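Local atomic coordinates of tyrosyl-tRNA synthetase (Archaeoglobus fulgidus, PDB entry 2CYB), a protein that catalyses the ATP-dependent attachment of L-tyrosine to tRNA(Tyr), first forming Tyr-AMP and then passing the tyrosyl group to the acceptor end of the tRNA. Residues R119-D124 and P159-L164; V278-A281 and E285-E288. All coordinates share one frame; numbering follows the deposited sequence.

Interaction 1 of 2, residues R119-D124 and P159-L164; sequences RDYVLD and PLMQAL. With TYR (tyrosine), chain C.
Behind the tyrosine pocket, on the side of helix 154-168 turned from the substrate, Tyr121 of helix 119-131 reaches Met161 and Leu164. Over these segments the axes run 10.6 Å apart at an angle of 127°, so the gap is bridged by side chains. Tyr121 spans most of it: with CG anti to its own nitrogen (chi1 -175°), the ring extends to the neighbouring helix, and its OH gives its proton to Met161 O at 2.8 Å. The hydroxyl meets this carbonyl from the side, at a C=O...donor angle of 106°, and sits close against the CB of the same methionine. Around the ring, Met161 CE lies 3.9 Å from Tyr121 CE2 and Leu164 CB 3.7 Å from Tyr121 CE1, both approaching obliquely. Leu164 also sends both methyls against Asp124: CD1 and CD2 each lie 3.6 Å from its CB. The carboxylate of Asp124 is held by Tyr196 and His168. A phenylalanine here in place of Tyr121 would probably leave the Met161 carbonyl without its hydroxyl donor.

On the pocket side of helix 154-168, Gln162 points away from helix 119-131; its OE1 accepts a hydrogen bond from the amino N of the bound tyrosine at 2.8 Å, and its NE2 bonds to Gln180. Asp165, another tyrosine-binding residue, lies close to the Tyr121 side chain. Helix 119-131 in turn packs on the second subunit, Val122 meeting its counterpart there. The arrangement is that of a dimer-interface helix, probably part of the connective insertion of the class I Rossmann-fold catalytic domain, packed on the back of a substrate-binding helix.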
loop_
_atom_site.group_PDB
_atom_site.type_symbol
_atom_site.label_atom_id
_atom_site.label_comp_id
_atom_site.label_asym_id
_atom_site.label_seq_id
_atom_site.Cartn_x
_atom_site.Cartn_y
_atom_site.Cartn_z
ATOM N N ARG A 119 1.426 -6.702 14.287
ATOM C CA ARG A 119 2.470 -5.687 14.208
ATOM C C ARG A 119 3.704 -6.113 13.419
ATOM O O ARG A 119 4.236 -5.335 12.624
ATOM C CB ARG A 119 2.909 -5.260 15.608
ATOM C CG ARG A 119 3.990 -4.189 15.593
ATOM C CD ARG A 119 4.844 -4.236 16.846
ATOM N NE ARG A 119 5.864 -3.193 16.838
ATOM C CZ ARG A 119 5.607 -1.900 17.002
ATOM N NH1 ARG A 119 6.595 -1.017 16.978
ATOM N NH2 ARG A 119 4.360 -1.494 17.205
ATOM N N ASP A 120 4.176 -7.335 13.648
ATOM C CA ASP A 120 5.354 -7.812 12.933
ATOM C C ASP A 120 5.099 -7.951 11.437
ATOM O O ASP A 120 5.974 -7.660 10.618
ATOM C CB ASP A 120 5.824 -9.157 13.489
ATOM C CG ASP A 120 6.702 -9.005 14.715
ATOM O OD1 ASP A 120 7.187 -10.033 15.230
ATOM O OD2 ASP A 120 6.910 -7.855 15.158
ATOM N N TYR A 121 3.905 -8.398 11.081
ATOM C CA TYR A 121 3.582 -8.564 9.666
ATOM C C TYR A 121 3.416 -7.214 8.967
ATOM O O TYR A 121 3.929 -7.011 7.868
ATOM C CB TYR A 121 2.303 -9.371 9.499
ATOM C CG TYR A 121 1.982 -9.686 8.053
ATOM C CD1 TYR A 121 2.458 -10.851 7.445
ATOM C CD2 TYR A 121 1.184 -8.825 7.301
ATOM C CE1 TYR A 121 2.131 -11.156 6.114
ATOM C CE2 TYR A 121 0.858 -9.116 5.968
ATOM C CZ TYR A 121 1.327 -10.279 5.386
ATOM O OH TYR A 121 0.955 -10.572 4.090
ATOM N N VAL A 122 2.710 -6.285 9.600
ATOM C CA VAL A 122 2.519 -4.977 8.978
ATOM C C VAL A 122 3.849 -4.250 8.812
ATOM O O VAL A 122 4.088 -3.595 7.798
ATOM C CB VAL A 122 1.539 -4.097 9.786
ATOM C CG1 VAL A 122 0.172 -4.752 9.817
ATOM C CG2 VAL A 122 2.058 -3.879 11.191
ATOM N N LEU A 123 4.731 -4.377 9.793
ATOM C CA LEU A 123 6.021 -3.724 9.686
ATOM C C LEU A 123 6.779 -4.298 8.487
ATOM O O LEU A 123 7.448 -3.557 7.754
ATOM C CB LEU A 123 6.809 -3.910 10.985
ATOM C CG LEU A 123 7.847 -2.859 11.387
ATOM C CD1 LEU A 123 7.532 -1.485 10.803
ATOM C CD2 LEU A 123 7.855 -2.791 12.910
ATOM N N ASP A 124 6.668 -5.610 8.268
ATOM C CA ASP A 124 7.341 -6.231 7.126
ATOM C C ASP A 124 6.767 -5.699 5.813
ATOM O O ASP A 124 7.500 -5.518 4.833
ATOM C CB ASP A 124 7.188 -7.752 7.164
ATOM C CG ASP A 124 8.245 -8.421 8.018
ATOM O OD1 ASP A 124 8.063 -9.608 8.348
ATOM O OD2 ASP A 124 9.254 -7.763 8.348
ATOM N N PRO A 159 0.695 -7.825 -3.851
ATOM C CA PRO A 159 1.852 -8.697 -4.104
ATOM C C PRO A 159 2.860 -8.753 -2.967
ATOM O O PRO A 159 3.447 -9.796 -2.705
ATOM C CB PRO A 159 2.457 -8.119 -5.388
ATOM C CG PRO A 159 2.125 -6.648 -5.269
ATOM C CD PRO A 159 0.689 -6.678 -4.777
ATOM N N LEU A 160 3.060 -7.630 -2.295
ATOM C CA LEU A 160 3.992 -7.587 -1.179
ATOM C C LEU A 160 3.525 -8.532 -0.074
ATOM O O LEU A 160 4.322 -9.263 0.518
ATOM C CB LEU A 160 4.088 -6.165 -0.626
ATOM C CG LEU A 160 4.319 -5.054 -1.653
ATOM C CD1 LEU A 160 4.469 -3.728 -0.915
ATOM C CD2 LEU A 160 5.557 -5.354 -2.488
ATOM N N MET A 161 2.225 -8.515 0.192
ATOM C CA MET A 161 1.652 -9.355 1.225
ATOM C C MET A 161 1.711 -10.821 0.849
ATOM O O MET A 161 1.911 -11.664 1.710
ATOM C CB MET A 161 0.212 -8.936 1.512
ATOM C CG MET A 161 0.120 -7.659 2.337
ATOM S SD MET A 161 -1.592 -7.218 2.669
ATOM C CE MET A 161 -2.194 -8.697 3.517
ATOM N N GLN A 162 1.523 -11.128 -0.430
ATOM C CA GLN A 162 1.597 -12.515 -0.868
ATOM C C GLN A 162 3.008 -13.039 -0.627
ATOM O O GLN A 162 3.188 -14.145 -0.118
ATOM C CB GLN A 162 1.255 -12.643 -2.354
ATOM C CG GLN A 162 1.281 -14.082 -2.840
ATOM C CD GLN A 162 0.597 -14.248 -4.180
ATOM O OE1 GLN A 162 -0.317 -13.494 -4.518
ATOM N NE2 GLN A 162 1.018 -15.253 -4.941
ATOM N N ALA A 163 4.004 -12.236 -0.986
ATOM C CA ALA A 163 5.397 -12.623 -0.790
ATOM C C ALA A 163 5.653 -12.835 0.699
ATOM O O ALA A 163 6.298 -13.808 1.087
ATOM C CB ALA A 163 6.331 -11.552 -1.340
ATOM N N LEU A 164 5.139 -11.937 1.535
ATOM C CA LEU A 164 5.326 -12.074 2.976
ATOM C C LEU A 164 4.599 -13.268 3.570
ATOM O O LEU A 164 5.009 -13.785 4.615
ATOM C CB LEU A 164 4.899 -10.800 3.703
ATOM C CG LEU A 164 5.909 -9.657 3.576
ATOM C CD1 LEU A 164 5.298 -8.366 4.134
ATOM C CD2 LEU A 164 7.200 -10.036 4.324
HETATM N N TYR C . -2.559 -14.425 -5.825
HETATM C CA TYR C . -3.280 -15.717 -5.709
HETATM C C TYR C . -4.299 -15.880 -6.834
HETATM O O TYR C . -4.976 -16.921 -6.857
HETATM C CB TYR C . -3.966 -15.795 -4.341
HETATM C CG TYR C . -2.962 -15.761 -3.214
HETATM C CD1 TYR C . -3.029 -14.794 -2.210
HETATM C CD2 TYR C . -1.932 -16.709 -3.158
HETATM C CE1 TYR C . -2.087 -14.774 -1.166
HETATM C CE2 TYR C . -0.999 -16.699 -2.137
HETATM C CZ TYR C . -1.079 -15.734 -1.142
HETATM O OH TYR C . -0.159 -15.752 -0.124
HETATM O OXT TYR C . -4.394 -14.972 -7.687
#

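Interaction 2 of 2, residues V278-A281 and E285-E288; sequences VEYA and ELAE
A CH-pi contact joins Leu286 to Tyr280. The CA of Leu286 sits over one face of the Tyr280 ring, 3.9 Å from its centroid and 30° off the normal, so that the helix backbone rests on the aromatic. The nearest ring atom is CD2, at 3.5 Å from Leu286 CA. Apolar packing continues it: Leu286 CB lies 3.9 Å from Tyr280 CG, the two side chains crossing at about a right angle, and Leu286 CG stands above the same ring plane, offset toward the rim. Glu285 adds its aliphatic part, with CB 4.0 Å from Tyr280 CD2.

These residues join a β-hairpin to the helix that follows it. Strand 278-280 pairs antiparallel with strand 266-268, the chain turns, and helix 283-292 folds back against the hairpin, with Leu286 also touching Ile266 and, on helix 250-263, Leu252 and Ala255.

Polar contacts secure the two ends. At the turn, the backbone N of Ala281 donates to Glu285 OE2 at 3.0 Å, with an N-H...O angle of 150°; the amide meets the oxygen from above the carboxylate plane. Fully extended beyond CG, the glutamate chain carries that carboxylate back across the turn to the strand end. Nearby, Ser282 OG bonds to the backbone N of Glu285. At the far end of the ring, Tyr280 OH is hydrogen-bonded to Asp289 OD2, one helix turn beyond Glu285, tying the aromatic to the helix a second time.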
loop_
_atom_site.group_PDB
_atom_site.type_symbol
_atom_site.label_atom_id
_atom_site.label_comp_id
_atom_site.label_asym_id
_atom_site.label_seq_id
_atom_site.Cartn_x
_atom_site.Cartn_y
_atom_site.Cartn_z
ATOM N N VAL A 278 -11.920 -49.218 -24.214
ATOM C CA VAL A 278 -10.470 -49.171 -24.149
ATOM C C VAL A 278 -10.094 -48.505 -22.837
ATOM O O VAL A 278 -10.813 -47.630 -22.348
ATOM C CB VAL A 278 -9.884 -48.368 -25.331
ATOM C CG1 VAL A 278 -10.464 -46.955 -25.347
ATOM C CG2 VAL A 278 -8.369 -48.333 -25.233
ATOM N N GLU A 279 -8.977 -48.932 -22.260
ATOM C CA GLU A 279 -8.515 -48.369 -21.000
ATOM C C GLU A 279 -7.141 -47.736 -21.176
ATOM O O GLU A 279 -6.267 -48.289 -21.853
ATOM C CB GLU A 279 -8.451 -49.460 -19.928
ATOM C CG GLU A 279 -8.055 -48.964 -18.547
ATOM C CD GLU A 279 -7.975 -50.088 -17.526
ATOM O OE1 GLU A 279 -7.138 -50.998 -17.711
ATOM O OE2 GLU A 279 -8.744 -50.063 -16.541
ATOM N N TYR A 280 -6.954 -46.566 -20.576
ATOM C CA TYR A 280 -5.675 -45.882 -20.660
ATOM C C TYR A 280 -5.083 -45.761 -19.269
ATOM O O TYR A 280 -5.719 -45.228 -18.356
ATOM C CB TYR A 280 -5.843 -44.503 -21.291
ATOM C CG TYR A 280 -6.338 -44.572 -22.715
ATOM C CD1 TYR A 280 -7.693 -44.416 -23.013
ATOM C CD2 TYR A 280 -5.452 -44.810 -23.767
ATOM C CE1 TYR A 280 -8.157 -44.495 -24.324
ATOM C CE2 TYR A 280 -5.904 -44.890 -25.083
ATOM C CZ TYR A 280 -7.258 -44.732 -25.353
ATOM O OH TYR A 280 -7.713 -44.813 -26.647
ATOM N N ALA A 281 -3.865 -46.269 -19.116
ATOM C CA ALA A 281 -3.177 -46.244 -17.834
ATOM C C ALA A 281 -2.286 -45.020 -17.672
ATOM O O ALA A 281 -1.739 -44.787 -16.596
ATOM C CB ALA A 281 -2.352 -47.520 -17.669
ATOM N N GLU A 285 -0.450 -42.378 -23.256
ATOM C CA GLU A 285 -1.102 -43.424 -24.048
ATOM C C GLU A 285 -2.386 -42.857 -24.655
ATOM O O GLU A 285 -2.682 -43.062 -25.832
ATOM C CB GLU A 285 -1.459 -44.625 -23.164
ATOM C CG GLU A 285 -0.270 -45.389 -22.601
ATOM C CD GLU A 285 -0.686 -46.472 -21.618
ATOM O OE1 GLU A 285 0.206 -47.161 -21.080
ATOM O OE2 GLU A 285 -1.904 -46.635 -21.381
ATOM N N LEU A 286 -3.144 -42.145 -23.828
ATOM C CA LEU A 286 -4.396 -41.533 -24.252
ATOM C C LEU A 286 -4.101 -40.499 -25.330
ATOM O O LEU A 286 -4.699 -40.522 -26.403
ATOM C CB LEU A 286 -5.077 -40.875 -23.044
ATOM C CG LEU A 286 -6.489 -40.295 -23.171
ATOM C CD1 LEU A 286 -6.978 -39.866 -21.797
ATOM C CD2 LEU A 286 -6.498 -39.116 -24.115
ATOM N N ALA A 287 -3.161 -39.602 -25.052
ATOM C CA ALA A 287 -2.802 -38.565 -26.012
ATOM C C ALA A 287 -2.339 -39.169 -27.329
ATOM O O ALA A 287 -2.690 -38.684 -28.404
ATOM C CB ALA A 287 -1.706 -37.670 -25.434
ATOM N N GLU A 288 -1.545 -40.231 -27.238
ATOM C CA GLU A 288 -1.033 -40.900 -28.426
ATOM C C GLU A 288 -2.184 -41.385 -29.307
ATOM O O GLU A 288 -2.167 -41.194 -30.523
ATOM C CB GLU A 288 -0.152 -42.085 -28.021
ATOM C CG GLU A 288 1.225 -42.096 -28.678
ATOM C CD GLU A 288 2.133 -40.978 -28.179
ATOM O OE1 GLU A 288 1.773 -39.793 -28.342
ATOM O OE2 GLU A 288 3.210 -41.289 -27.624
#

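In the fold
Interaction 1 comes first along the chain and closes before interaction 2 opens. Their centres are 47 Å apart, on opposite sides of the chain's centre, and their nearest atoms remain about 30 Å apart, so they share no atoms in contact and no helix or strand. Interaction 1 joins helices 119-131 and 154-168, in the catalytic part built on the parallel Rossmann strands and next to the second subunit. Interaction 2 joins the two-stranded sheet 266-268/278-280 to helix 283-292, away from the annotated sites. One therefore packs behind the tyrosine pocket, whereas the other packs a hairpin on a helix in the C-terminal part, which in tyrosyl-tRNA synthetases of this type probably serves tRNA recognition.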